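Local coordinates for protein TqaA (Penicillium aethiopicum, PDB 5DLK) that probably macrocyclises the peptide built by a fungal nonribosomal peptide synthetase, of which this chain is the terminal condensation-like domain, at residues S90-H95 with L117-R122; M133-A138 with T160-P165; D348-T353 with T461-D466; V366-I371 with T382-I387; V435-N440 with E447-L452. All blocks are in the same frame, centred on the assembly; numbering follows the deposited sequence.

Contact 1 (S90-H95 with L117-R122)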
# COMPACT_ATOMS: atom_id res chain seq x y z
N SER A 90 -19.17 9.76 -10.95
CA SER A 90 -19.73 9.79 -9.60
C SER A 90 -18.76 9.21 -8.57
O SER A 90 -18.74 9.64 -7.42
CB SER A 90 -21.06 9.03 -9.56
OG SER A 90 -22.04 9.70 -10.33
N LEU A 91 -17.98 8.22 -8.99
CA LEU A 91 -16.98 7.64 -8.10
C LEU A 91 -15.94 8.69 -7.71
O LEU A 91 -15.59 8.83 -6.53
CB LEU A 91 -16.30 6.44 -8.76
CG LEU A 91 -15.36 5.66 -7.83
CD1 LEU A 91 -16.13 4.90 -6.76
CD2 LEU A 91 -14.49 4.71 -8.64
N VAL A 92 -15.46 9.45 -8.69
CA VAL A 92 -14.46 10.48 -8.44
C VAL A 92 -15.05 11.64 -7.62
O VAL A 92 -14.37 12.20 -6.75
CB VAL A 92 -13.88 10.98 -9.76
CG1 VAL A 92 -12.91 12.13 -9.53
CG2 VAL A 92 -13.18 9.83 -10.47
N ASP A 93 -16.31 11.99 -7.88
CA ASP A 93 -17.03 12.94 -7.03
C ASP A 93 -16.99 12.52 -5.56
O ASP A 93 -16.75 13.34 -4.67
CB ASP A 93 -18.50 13.06 -7.48
CG ASP A 93 -18.65 13.69 -8.84
OD1 ASP A 93 -17.72 14.39 -9.31
OD2 ASP A 93 -19.73 13.50 -9.46
N ARG A 94 -17.24 11.24 -5.31
CA ARG A 94 -17.36 10.72 -3.95
C ARG A 94 -16.04 10.70 -3.16
O ARG A 94 -16.05 10.96 -1.95
CB ARG A 94 -17.96 9.31 -4.00
CG ARG A 94 -18.08 8.62 -2.64
CD ARG A 94 -18.81 7.30 -2.78
NE ARG A 94 -18.85 6.52 -1.54
CZ ARG A 94 -19.64 6.79 -0.50
NH1 ARG A 94 -19.61 6.02 0.58
NH2 ARG A 94 -20.46 7.84 -0.54
N HIS A 95 -14.93 10.38 -3.81
CA HIS A 95 -13.66 10.17 -3.09
C HIS A 95 -12.58 11.18 -3.48
O HIS A 95 -12.02 11.08 -4.57
CB HIS A 95 -13.13 8.76 -3.33
CG HIS A 95 -14.05 7.67 -2.87
ND1 HIS A 95 -14.22 7.35 -1.54
CD2 HIS A 95 -14.82 6.80 -3.57
CE1 HIS A 95 -15.07 6.35 -1.43
NE2 HIS A 95 -15.45 5.99 -2.65
N LEU A 117 -14.30 18.73 -10.88
CA LEU A 117 -13.45 17.94 -11.76
C LEU A 117 -14.29 17.06 -12.68
O LEU A 117 -14.94 16.12 -12.21
CB LEU A 117 -12.48 17.07 -10.94
CG LEU A 117 -11.38 16.45 -11.79
CD1 LEU A 117 -10.44 17.53 -12.30
CD2 LEU A 117 -10.62 15.40 -11.02
N ASP A 118 -14.28 17.38 -13.97
CA ASP A 118 -14.95 16.55 -14.97
C ASP A 118 -14.12 15.32 -15.30
O ASP A 118 -12.96 15.42 -15.69
CB ASP A 118 -15.20 17.34 -16.27
CG ASP A 118 -15.69 18.75 -16.02
OD1 ASP A 118 -16.38 18.98 -15.00
OD2 ASP A 118 -15.38 19.64 -16.84
N VAL A 119 -14.72 14.14 -15.14
CA VAL A 119 -14.06 12.91 -15.53
C VAL A 119 -14.30 12.64 -17.02
O VAL A 119 -15.43 12.50 -17.45
CB VAL A 119 -14.55 11.72 -14.69
CG1 VAL A 119 -13.96 10.42 -15.20
CG2 VAL A 119 -14.19 11.95 -13.22
N LYS A 120 -13.22 12.58 -17.79
CA LYS A 120 -13.31 12.23 -19.20
C LYS A 120 -12.71 10.84 -19.41
O LYS A 120 -11.54 10.61 -19.09
CB LYS A 120 -12.60 13.26 -20.08
CG LYS A 120 -13.20 14.67 -20.01
CD LYS A 120 -14.70 14.64 -20.25
CE LYS A 120 -15.26 16.02 -20.62
NZ LYS A 120 -15.12 17.00 -19.52
N VAL A 121 -13.51 9.92 -19.93
CA VAL A 121 -13.06 8.55 -20.16
C VAL A 121 -12.36 8.40 -21.51
O VAL A 121 -12.84 8.91 -22.51
CB VAL A 121 -14.24 7.56 -20.09
CG1 VAL A 121 -13.80 6.15 -20.40
CG2 VAL A 121 -14.90 7.65 -18.71
N ARG A 122 -11.21 7.74 -21.53
CA ARG A 122 -10.56 7.40 -22.79
C ARG A 122 -11.30 6.19 -23.35
O ARG A 122 -11.48 5.18 -22.67
CB ARG A 122 -9.07 7.13 -22.59
CG ARG A 122 -8.34 6.64 -23.82
CD ARG A 122 -6.84 6.47 -23.58
NE ARG A 122 -6.54 5.38 -22.65
CZ ARG A 122 -5.32 4.92 -22.40
NH1 ARG A 122 -4.27 5.45 -23.02
NH2 ARG A 122 -5.14 3.92 -21.54
O HOH W 1 -15.21 14.87 -9.53
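The end of helix 81-94 passes the loop that leads into strand 122-125, with CA of Val92 7.5 Å from CA of Val119. Val92 carries most of the apolar contact. Its CB and its CG2 both sit 3.6 Å from Val119 CG2, and its CG1 is slightly farther from the same methyl. One methyl of Val119 is thus pressed obliquely against the branch point of Val92. Val119 CG1 lies anti to the backbone N (chi1 174°), which leaves CG2 beside that N and facing the helix. Val92 CG1 also approaches Leu117 CD2 at 4.3 Å. Phe159 of strand 158-163 packs on both valines and continues the apolar patch.

The polar link runs through water. One water donates to Asp93 OD1 at 2.6 Å and to Leu117 O at 3.0 Å, so both of its hydrogens are used. Gln89, one turn earlier on the helix, reinforces this link. Its NE2 bonds to Asp93 OD1 and to Leu117 O, and its OE1 to Val119 N.

The chemistry is therefore mixed. Valine and leucine methyls make the apolar part, which is only partly buried. At the exposed side, an amide and a water tie the loop backbone to the helix, and they probably also help to stabilise the negative charge of Asp93.

Contact 2 (M133-A138 with T160-P165)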
# COMPACT_ATOMS: atom_id res chain seq x y z
N MET A 133 -8.70 -6.50 -24.46
CA MET A 133 -7.64 -6.54 -23.45
C MET A 133 -6.28 -6.30 -24.09
O MET A 133 -5.43 -5.61 -23.52
CB MET A 133 -7.65 -7.87 -22.68
CG MET A 133 -6.66 -7.88 -21.50
SD MET A 133 -7.01 -6.66 -20.21
CE MET A 133 -8.50 -7.32 -19.47
N GLU A 134 -6.07 -6.83 -25.30
CA GLU A 134 -4.81 -6.65 -26.00
C GLU A 134 -4.57 -5.19 -26.38
O GLU A 134 -3.43 -4.73 -26.42
CB GLU A 134 -4.75 -7.54 -27.26
CG GLU A 134 -4.64 -9.04 -26.92
CD GLU A 134 -4.74 -9.92 -28.15
OE1 GLU A 134 -4.49 -9.42 -29.27
OE2 GLU A 134 -5.06 -11.13 -27.99
N VAL A 135 -5.65 -4.47 -26.68
CA VAL A 135 -5.55 -3.03 -26.90
C VAL A 135 -5.13 -2.33 -25.60
O VAL A 135 -4.26 -1.46 -25.61
CB VAL A 135 -6.89 -2.45 -27.39
CG1 VAL A 135 -6.87 -0.91 -27.36
CG2 VAL A 135 -7.21 -2.99 -28.79
N CYS A 136 -5.76 -2.70 -24.50
CA CYS A 136 -5.42 -2.14 -23.19
C CYS A 136 -3.95 -2.38 -22.86
O CYS A 136 -3.25 -1.48 -22.39
CB CYS A 136 -6.30 -2.74 -22.09
SG CYS A 136 -8.04 -2.28 -22.13
N LYS A 137 -3.49 -3.60 -23.12
CA LYS A 137 -2.09 -3.94 -22.84
C LYS A 137 -1.16 -3.13 -23.72
O LYS A 137 -0.13 -2.67 -23.27
CB LYS A 137 -1.85 -5.44 -23.02
CG LYS A 137 -0.50 -5.94 -22.52
CD LYS A 137 -0.28 -5.59 -21.03
CE LYS A 137 0.56 -6.66 -20.31
NZ LYS A 137 1.87 -6.90 -20.97
N ALA A 138 -1.51 -2.94 -24.99
CA ALA A 138 -0.66 -2.13 -25.87
C ALA A 138 -0.54 -0.68 -25.41
O ALA A 138 0.52 -0.08 -25.53
CB ALA A 138 -1.19 -2.18 -27.33
N THR A 160 -10.48 4.09 -18.72
CA THR A 160 -10.43 3.69 -20.12
C THR A 160 -11.55 2.68 -20.35
O THR A 160 -11.79 1.82 -19.52
CB THR A 160 -9.07 3.07 -20.52
OG1 THR A 160 -8.01 4.00 -20.26
CG2 THR A 160 -9.04 2.73 -22.01
N LEU A 161 -12.22 2.79 -21.49
CA LEU A 161 -13.30 1.88 -21.82
C LEU A 161 -13.07 1.38 -23.24
O LEU A 161 -13.09 2.19 -24.17
CB LEU A 161 -14.65 2.60 -21.71
CG LEU A 161 -15.93 1.78 -21.69
CD1 LEU A 161 -15.83 0.70 -20.64
CD2 LEU A 161 -17.10 2.71 -21.40
N VAL A 162 -12.80 0.09 -23.39
CA VAL A 162 -12.43 -0.47 -24.69
C VAL A 162 -13.49 -1.49 -25.11
O VAL A 162 -13.72 -2.47 -24.42
CB VAL A 162 -11.03 -1.13 -24.64
CG1 VAL A 162 -10.65 -1.72 -25.99
CG2 VAL A 162 -9.98 -0.10 -24.23
N SER A 163 -14.13 -1.24 -26.26
CA SER A 163 -15.32 -2.00 -26.65
C SER A 163 -15.17 -2.75 -27.96
O SER A 163 -14.59 -2.24 -28.92
CB SER A 163 -16.52 -1.05 -26.78
OG SER A 163 -16.81 -0.40 -25.56
N CYS A 164 -15.72 -3.96 -28.00
CA CYS A 164 -15.97 -4.64 -29.27
C CYS A 164 -17.22 -4.04 -29.92
O CYS A 164 -18.11 -3.57 -29.21
CB CYS A 164 -16.17 -6.14 -29.05
SG CYS A 164 -14.75 -7.01 -28.37
N PRO A 165 -17.30 -4.08 -31.26
CA PRO A 165 -18.41 -3.52 -32.05
C PRO A 165 -19.83 -3.67 -31.47
O PRO A 165 -20.61 -2.72 -31.57
CB PRO A 165 -18.28 -4.27 -33.37
CG PRO A 165 -16.81 -4.36 -33.55
CD PRO A 165 -16.23 -4.58 -32.15
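Val162, Cys136 and Val135 join the helix and the second strand of a beta-alpha-beta crossover. In this unit strand 122-125 is followed by helix 132-144 and then by the parallel strand 158-163. Val162 has the most surface buried. It points from the strand toward the helix, between two successive helical residues, and each of its methyls has its own partner. CG1 lies 4.1 Å from Val135 CB and equally far from Val135 CG1. The two valine side chains meet at a slant. CG2 turns instead to the thiol.

The split follows from the first torsion of Val162 (chi1 180°). CG1 is anti to the backbone N, while CG2 stays beside it. Cys126, in the loop after strand 122-125, touches both Val135 and Val162 and extends the patch. Leu161 points to the opposite side of the sheet and packs on Met81 and Leu84 of helix 81-94. The sheet is therefore covered by a helix on each face here.

The contact is wholly apolar side-chain packing, and Cys136 acts in it through its sulfur. Its SG is 3.6 Å from Val162 CG2 and 4.1 Å from Val162 CB.

Contact 3 (D348-T353 with T461-D466)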
# COMPACT_ATOMS: atom_id res chain seq x y z
N ASP A 348 7.29 -18.87 22.81
CA ASP A 348 7.72 -17.68 23.55
C ASP A 348 8.08 -16.58 22.55
O ASP A 348 7.75 -15.41 22.76
CB ASP A 348 8.93 -17.98 24.44
CG ASP A 348 8.60 -18.99 25.56
OD1 ASP A 348 7.52 -18.85 26.15
OD2 ASP A 348 9.42 -19.89 25.82
N LEU A 349 8.77 -16.95 21.48
CA LEU A 349 9.12 -15.98 20.45
C LEU A 349 7.87 -15.47 19.75
O LEU A 349 7.75 -14.27 19.48
CB LEU A 349 10.11 -16.60 19.43
CG LEU A 349 10.33 -15.76 18.17
CD1 LEU A 349 10.93 -14.41 18.56
CD2 LEU A 349 11.23 -16.50 17.17
N LEU A 350 6.93 -16.36 19.45
CA LEU A 350 5.71 -15.93 18.76
C LEU A 350 4.92 -14.92 19.63
O LEU A 350 4.47 -13.90 19.14
CB LEU A 350 4.82 -17.12 18.42
CG LEU A 350 5.47 -18.05 17.37
CD1 LEU A 350 4.65 -19.33 17.22
CD2 LEU A 350 5.55 -17.31 16.05
N HIS A 351 4.78 -15.22 20.92
CA HIS A 351 4.03 -14.31 21.80
C HIS A 351 4.70 -12.95 21.90
O HIS A 351 4.02 -11.92 21.84
CB HIS A 351 3.86 -14.92 23.21
CG HIS A 351 2.73 -15.91 23.28
ND1 HIS A 351 1.45 -15.59 22.88
CD2 HIS A 351 2.70 -17.20 23.67
CE1 HIS A 351 0.68 -16.66 23.03
NE2 HIS A 351 1.41 -17.64 23.51
N HIS A 352 6.02 -12.96 22.03
CA HIS A 352 6.78 -11.71 22.10
C HIS A 352 6.64 -10.91 20.81
O HIS A 352 6.40 -9.70 20.84
CB HIS A 352 8.26 -11.98 22.40
CG HIS A 352 9.14 -10.77 22.31
ND1 HIS A 352 9.05 -9.71 23.19
CD2 HIS A 352 10.13 -10.46 21.44
CE1 HIS A 352 9.94 -8.79 22.85
NE2 HIS A 352 10.62 -9.23 21.81
N THR A 353 6.80 -11.58 19.67
CA THR A 353 6.73 -10.90 18.38
C THR A 353 5.36 -10.25 18.22
O THR A 353 5.24 -9.12 17.72
CB THR A 353 7.03 -11.87 17.22
OG1 THR A 353 8.36 -12.38 17.38
CG2 THR A 353 6.95 -11.17 15.87
N THR A 461 7.46 -22.90 8.33
CA THR A 461 6.94 -24.27 8.44
C THR A 461 7.48 -25.00 9.69
O THR A 461 6.75 -25.73 10.34
CB THR A 461 7.28 -25.09 7.19
OG1 THR A 461 6.62 -24.49 6.07
CG2 THR A 461 6.82 -26.52 7.36
N LYS A 462 8.74 -24.77 10.03
CA LYS A 462 9.29 -25.42 11.22
C LYS A 462 8.59 -24.92 12.49
O LYS A 462 8.25 -25.70 13.38
CB LYS A 462 10.79 -25.17 11.30
CG LYS A 462 11.50 -25.98 12.37
CD LYS A 462 12.96 -26.24 12.00
CE LYS A 462 13.07 -26.93 10.65
NZ LYS A 462 14.49 -27.28 10.31
N PHE A 463 8.36 -23.61 12.57
CA PHE A 463 7.66 -23.02 13.71
C PHE A 463 6.26 -23.63 13.87
O PHE A 463 5.83 -23.95 14.98
CB PHE A 463 7.53 -21.51 13.55
CG PHE A 463 8.79 -20.72 13.90
CD1 PHE A 463 9.96 -21.35 14.25
CD2 PHE A 463 8.75 -19.33 13.86
CE1 PHE A 463 11.11 -20.60 14.55
CE2 PHE A 463 9.88 -18.57 14.18
CZ PHE A 463 11.05 -19.19 14.53
N SER A 464 5.58 -23.78 12.74
CA SER A 464 4.22 -24.30 12.67
C SER A 464 4.16 -25.77 13.10
O SER A 464 3.27 -26.19 13.85
CB SER A 464 3.69 -24.14 11.23
OG SER A 464 2.48 -24.84 11.03
N THR A 465 5.12 -26.53 12.60
CA THR A 465 5.20 -27.97 12.85
C THR A 465 5.49 -28.30 14.32
O THR A 465 4.91 -29.24 14.87
CB THR A 465 6.27 -28.60 11.93
OG1 THR A 465 5.93 -28.30 10.56
CG2 THR A 465 6.34 -30.11 12.09
N ASP A 466 6.37 -27.53 14.98
CA ASP A 466 6.63 -27.77 16.40
C ASP A 466 6.77 -26.48 17.22
O ASP A 466 7.88 -26.05 17.50
CB ASP A 466 7.89 -28.61 16.59
CG ASP A 466 8.05 -29.09 18.04
OD1 ASP A 466 7.14 -28.85 18.86
OD2 ASP A 466 9.09 -29.72 18.35
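Phe463 reaches from helix 446-465 to Leu349 and Leu350 on helix 346-358, and its ring lies against both leucines. The CA atoms of Leu350 and Phe463 are 8.9 Å apart, and the ring, not the backbone, bridges the gap. CB points toward the other helix but stays short of it. At CG the chain turns beside the backbone N, anti to the carbonyl carbon (chi1 -79°), which sends the ring across. CD2 is the first ring atom to meet a partner, Leu350 CD2 at 4.4 Å. Next along that side, CE2 lies 3.9 Å from Leu349 CD2. The far end of the ring, CZ, is closest, at 3.8 Å from the same methyl. Both methyls come to the ring obliquely, and the Leu349 side chain crosses Phe463 at about a right angle. Leu286 and Leu293 of helix 283-299 also touch the ring.

Leu349 O takes two bonds from Thr353, one from N and one from OG1 at 2.9 Å, which reach it from opposite faces of the carbonyl plane. This keeps the threonine hydroxyl on its own helix. Leu350 lies about 8 Å, between side chains, from Thr282, which binds phosphopantetheine in another structure of this protein; none is bound here. Helices 346-358, 446-465 and 283-299 pack together beside the six-stranded sheet, in the later lobe of the chloramphenicol acetyltransferase-like fold.

Contact 4 (V366-I371 with T382-I387). With EDO (1,2-ethanediol), chain H.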
# COMPACT_ATOMS: atom_id res chain seq x y z
N VAL A 366 2.07 7.56 12.94
CA VAL A 366 2.92 8.74 12.76
C VAL A 366 4.00 8.52 11.70
O VAL A 366 4.37 7.39 11.43
CB VAL A 366 3.58 9.16 14.08
CG1 VAL A 366 2.51 9.71 15.04
CG2 VAL A 366 4.37 7.99 14.69
N GLU A 367 4.50 9.62 11.13
CA GLU A 367 5.55 9.55 10.09
C GLU A 367 6.83 8.89 10.59
O GLU A 367 7.31 9.24 11.66
CB GLU A 367 5.90 10.96 9.60
CG GLU A 367 4.71 11.69 8.99
CD GLU A 367 4.33 11.13 7.63
OE1 GLU A 367 5.01 11.48 6.64
OE2 GLU A 367 3.37 10.34 7.55
N LEU A 368 7.39 7.97 9.81
CA LEU A 368 8.64 7.30 10.19
C LEU A 368 9.77 8.29 10.51
O LEU A 368 10.48 8.14 11.51
CB LEU A 368 9.10 6.34 9.09
CG LEU A 368 10.35 5.51 9.39
CD1 LEU A 368 10.10 4.57 10.61
CD2 LEU A 368 10.79 4.71 8.18
N ARG A 369 9.94 9.30 9.65
CA ARG A 369 10.99 10.29 9.90
C ARG A 369 10.74 11.08 11.19
O ARG A 369 11.69 11.58 11.78
CB ARG A 369 11.14 11.26 8.70
CG ARG A 369 9.92 12.12 8.37
CD ARG A 369 10.30 13.20 7.33
NE ARG A 369 10.98 12.67 6.14
CZ ARG A 369 10.36 12.28 5.02
NH1 ARG A 369 9.04 12.34 4.92
NH2 ARG A 369 11.07 11.83 3.98
N ASP A 370 9.48 11.17 11.62
CA ASP A 370 9.16 11.81 12.90
C ASP A 370 9.49 10.87 14.06
O ASP A 370 9.96 11.30 15.10
CB ASP A 370 7.70 12.22 12.99
CG ASP A 370 7.36 13.40 12.07
OD1 ASP A 370 8.29 14.00 11.50
OD2 ASP A 370 6.16 13.70 11.94
N ILE A 371 9.22 9.58 13.88
CA ILE A 371 9.68 8.62 14.89
C ILE A 371 11.18 8.74 15.10
O ILE A 371 11.66 8.85 16.25
CB ILE A 371 9.35 7.16 14.49
CG1 ILE A 371 7.83 6.94 14.49
CG2 ILE A 371 10.02 6.15 15.49
CD1 ILE A 371 7.41 5.56 13.93
N THR A 382 16.83 8.03 7.97
CA THR A 382 17.21 6.61 8.02
C THR A 382 16.17 5.76 7.33
O THR A 382 15.00 5.82 7.69
CB THR A 382 17.36 6.13 9.47
OG1 THR A 382 18.51 6.76 10.07
CG2 THR A 382 17.51 4.60 9.52
N PRO A 383 16.58 4.95 6.34
CA PRO A 383 15.59 4.11 5.66
C PRO A 383 15.45 2.75 6.34
O PRO A 383 16.38 2.29 7.03
CB PRO A 383 16.18 3.95 4.27
CG PRO A 383 17.66 3.90 4.53
CD PRO A 383 17.92 4.82 5.72
N LEU A 384 14.30 2.13 6.15
CA LEU A 384 14.18 0.70 6.50
C LEU A 384 14.76 -0.13 5.36
O LEU A 384 14.39 0.07 4.20
CB LEU A 384 12.72 0.32 6.75
CG LEU A 384 12.09 1.10 7.90
CD1 LEU A 384 10.57 0.94 7.88
CD2 LEU A 384 12.64 0.58 9.22
N SER A 385 15.64 -1.07 5.68
CA SER A 385 16.33 -1.80 4.62
C SER A 385 15.64 -3.12 4.30
O SER A 385 15.89 -3.73 3.25
CB SER A 385 17.78 -2.05 5.02
OG SER A 385 17.84 -2.77 6.23
N LEU A 386 14.80 -3.58 5.22
CA LEU A 386 13.99 -4.78 5.06
C LEU A 386 12.59 -4.48 5.55
O LEU A 386 12.41 -3.96 6.66
CB LEU A 386 14.58 -5.96 5.84
CG LEU A 386 13.72 -7.22 5.79
CD1 LEU A 386 13.78 -7.85 4.40
CD2 LEU A 386 14.19 -8.23 6.85
N ILE A 387 11.59 -4.77 4.73
CA ILE A 387 10.21 -4.53 5.13
C ILE A 387 9.39 -5.79 4.91
O ILE A 387 9.32 -6.32 3.81
CB ILE A 387 9.57 -3.37 4.35
CG1 ILE A 387 10.45 -2.12 4.46
CG2 ILE A 387 8.12 -3.12 4.84
CD1 ILE A 387 9.90 -0.89 3.73
C1 EDO H . 11.39 2.95 3.87
O1 EDO H . 12.38 3.60 4.67
C2 EDO H . 10.03 3.13 4.53
O2 EDO H . 9.66 4.51 4.63
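Leu368 CD2 comes within 4.4 Å of Thr382 O, on the peptide unit that leads into Pro383. The following peptide offers its N-H to a bound 1,2-ethanediol, probably from the crystallisation liquor. Leu384 N donates to the diol O1 over 2.8 Å, and the bond is fairly straight (164°).

The protein contact itself is leucine on leucine. Leu368 CD2 lies 3.8 Å from Leu384 CD1, and Leu384 CG is just as near. The two side chains pass at a slant. Leu368 extends with CG anti to its backbone nitrogen (chi1 -176°), which brings CD2 out to Leu384. That same methyl is 3.7 Å from the diol O2. The diol carbons rest against Ile387 CD1, so the diol touches apolar side chains while its O1 is held by a backbone donor.

Glu367 is the N-cap residue of helix 368-375, which places Leu368 in the first turn. Leu368 also packs on Pro332, and Leu384 on Phe330, both of strand 329-336. The contact thus sets the start of this helix against the chain entering strand 386-390, an inner strand of the six-stranded sheet, beside its edge strand 329-336.

Contact 5 (V435-N440 with E447-L452). With EDO (1,2-ethanediol), chain F.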
# COMPACT_ATOMS: atom_id res chain seq x y z
N VAL A 435 5.38 -16.96 -0.00
CA VAL A 435 6.40 -16.01 0.42
C VAL A 435 6.97 -15.38 -0.84
O VAL A 435 7.43 -16.08 -1.75
CB VAL A 435 7.50 -16.71 1.27
CG1 VAL A 435 8.64 -15.75 1.61
CG2 VAL A 435 6.89 -17.36 2.52
N GLN A 436 6.92 -14.05 -0.92
CA GLN A 436 7.38 -13.33 -2.09
C GLN A 436 8.50 -12.39 -1.69
O GLN A 436 8.34 -11.61 -0.75
CB GLN A 436 6.23 -12.54 -2.72
CG GLN A 436 4.94 -13.35 -2.86
CD GLN A 436 3.77 -12.50 -3.30
OE1 GLN A 436 3.78 -11.28 -3.14
NE2 GLN A 436 2.75 -13.14 -3.88
N VAL A 437 9.62 -12.44 -2.39
CA VAL A 437 10.68 -11.48 -2.16
C VAL A 437 10.75 -10.54 -3.36
O VAL A 437 10.73 -11.00 -4.52
CB VAL A 437 12.05 -12.18 -1.97
CG1 VAL A 437 13.17 -11.14 -1.89
CG2 VAL A 437 12.02 -13.09 -0.73
N CYS A 438 10.81 -9.24 -3.08
CA CYS A 438 10.92 -8.24 -4.15
C CYS A 438 12.06 -7.28 -3.84
O CYS A 438 12.05 -6.59 -2.81
CB CYS A 438 9.61 -7.47 -4.31
SG CYS A 438 9.65 -6.33 -5.73
N ALA A 439 13.03 -7.23 -4.74
CA ALA A 439 14.18 -6.36 -4.55
C ALA A 439 14.90 -6.17 -5.87
O ALA A 439 14.85 -7.03 -6.74
CB ALA A 439 15.15 -6.95 -3.50
N ASN A 440 15.59 -5.05 -5.98
CA ASN A 440 16.44 -4.84 -7.15
C ASN A 440 17.58 -5.86 -7.19
O ASN A 440 18.14 -6.22 -6.16
CB ASN A 440 16.99 -3.42 -7.12
CG ASN A 440 17.69 -3.07 -8.41
OD1 ASN A 440 18.85 -3.41 -8.59
ND2 ASN A 440 16.98 -2.42 -9.31
N GLU A 447 19.95 -15.75 -7.10
CA GLU A 447 20.23 -16.91 -6.26
C GLU A 447 20.06 -16.55 -4.77
O GLU A 447 19.60 -17.36 -3.98
CB GLU A 447 21.64 -17.48 -6.54
CG GLU A 447 22.73 -17.03 -5.57
CD GLU A 447 24.02 -17.86 -5.65
OE1 GLU A 447 24.06 -18.89 -6.37
OE2 GLU A 447 25.00 -17.48 -4.98
N GLN A 448 20.41 -15.32 -4.41
CA GLN A 448 20.26 -14.85 -3.03
C GLN A 448 18.80 -14.68 -2.64
O GLN A 448 18.40 -15.01 -1.51
CB GLN A 448 20.98 -13.53 -2.82
CG GLN A 448 22.49 -13.64 -2.92
CD GLN A 448 23.15 -12.29 -2.79
OE1 GLN A 448 22.80 -11.34 -3.50
NE2 GLN A 448 24.10 -12.18 -1.88
N ALA A 449 17.99 -14.16 -3.56
CA ALA A 449 16.57 -13.96 -3.25
C ALA A 449 15.88 -15.32 -3.12
O ALA A 449 14.97 -15.49 -2.30
CB ALA A 449 15.91 -13.11 -4.29
N THR A 450 16.29 -16.29 -3.94
CA THR A 450 15.71 -17.63 -3.87
C THR A 450 16.05 -18.21 -2.50
O THR A 450 15.20 -18.84 -1.87
CB THR A 450 16.22 -18.57 -5.02
OG1 THR A 450 15.72 -18.12 -6.29
CG2 THR A 450 15.72 -19.99 -4.82
N GLU A 451 17.27 -17.99 -2.04
CA GLU A 451 17.69 -18.54 -0.75
C GLU A 451 16.95 -17.87 0.39
O GLU A 451 16.55 -18.53 1.35
CB GLU A 451 19.20 -18.39 -0.54
CG GLU A 451 19.73 -19.06 0.74
CD GLU A 451 19.54 -20.60 0.79
OE1 GLU A 451 19.17 -21.21 -0.23
OE2 GLU A 451 19.78 -21.20 1.86
N LEU A 452 16.76 -16.56 0.29
CA LEU A 452 15.98 -15.84 1.29
C LEU A 452 14.55 -16.37 1.37
O LEU A 452 14.06 -16.66 2.45
CB LEU A 452 15.96 -14.34 0.98
CG LEU A 452 15.15 -13.51 1.97
CD1 LEU A 452 15.70 -13.61 3.39
CD2 LEU A 452 15.07 -12.05 1.49
C1 EDO F . 3.19 -10.64 -7.65
O1 EDO F . 2.80 -10.59 -6.27
C2 EDO F . 3.21 -9.23 -8.24
O2 EDO F . 4.19 -9.17 -9.29
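Val437 and Leu452 cross at about a right angle where helix 446-465 packs on strand 433-440. The strand runs through a short loop into this helix, the last of the chloramphenicol acetyltransferase-like fold of condensation domains, and the helix packs back on the sheet. Val437 points toward the helix, and its CA is 6.5 Å from that of Ala449, a close approach that the small alanine permits.

Leu452 reaches the strand with one methyl. Its CD2 sits 3.9 Å from Val437 CG2 and 4.0 Å from Val437 CG1, so it covers both branches of the valine. Its CG is anti to the backbone N (chi1 179°), which carries the branched end out from the helix. Ala449, one turn earlier, adds its CB, 4.1 Å from Val437 CG1. Leu444 of the connecting loop touches both Val437 and Ala449.

Strand alternation sends Gln436 and Cys438 to the opposite face of the sheet. There Gln436 OE1 has a weak hydrogen bond from a 1,2-ethanediol, while its NE2 bonds to Glu434.

The helix backbone takes part in the packing as well: Val437 CG2 rests 4.1 Å from the carbonyl oxygen Ala449 O.

In the fold
The five contacts fall into two groups, one in each half of the condensation domain. Contacts 1 and 2 come first along the chain, with centres 20 Å apart. They touch where strand 122-125 pairs with strand 158-163 in the five-stranded sheet. Contacts 3, 4 and 5 lie in the later half, 22 to 26 Å apart between centres. Contacts 4 and 5 reach the same six-stranded sheet, and contacts 3 and 5 share helix 446-465. Contact 3 spans the longest chain interval, within which contacts 4 and 5 follow in turn. Contacts 1 and 3 lie on opposite sides of the chain's centre, consistent with the two-lobed build of condensation domains. Strand 407-415 crosses back to the first lobe's sheet.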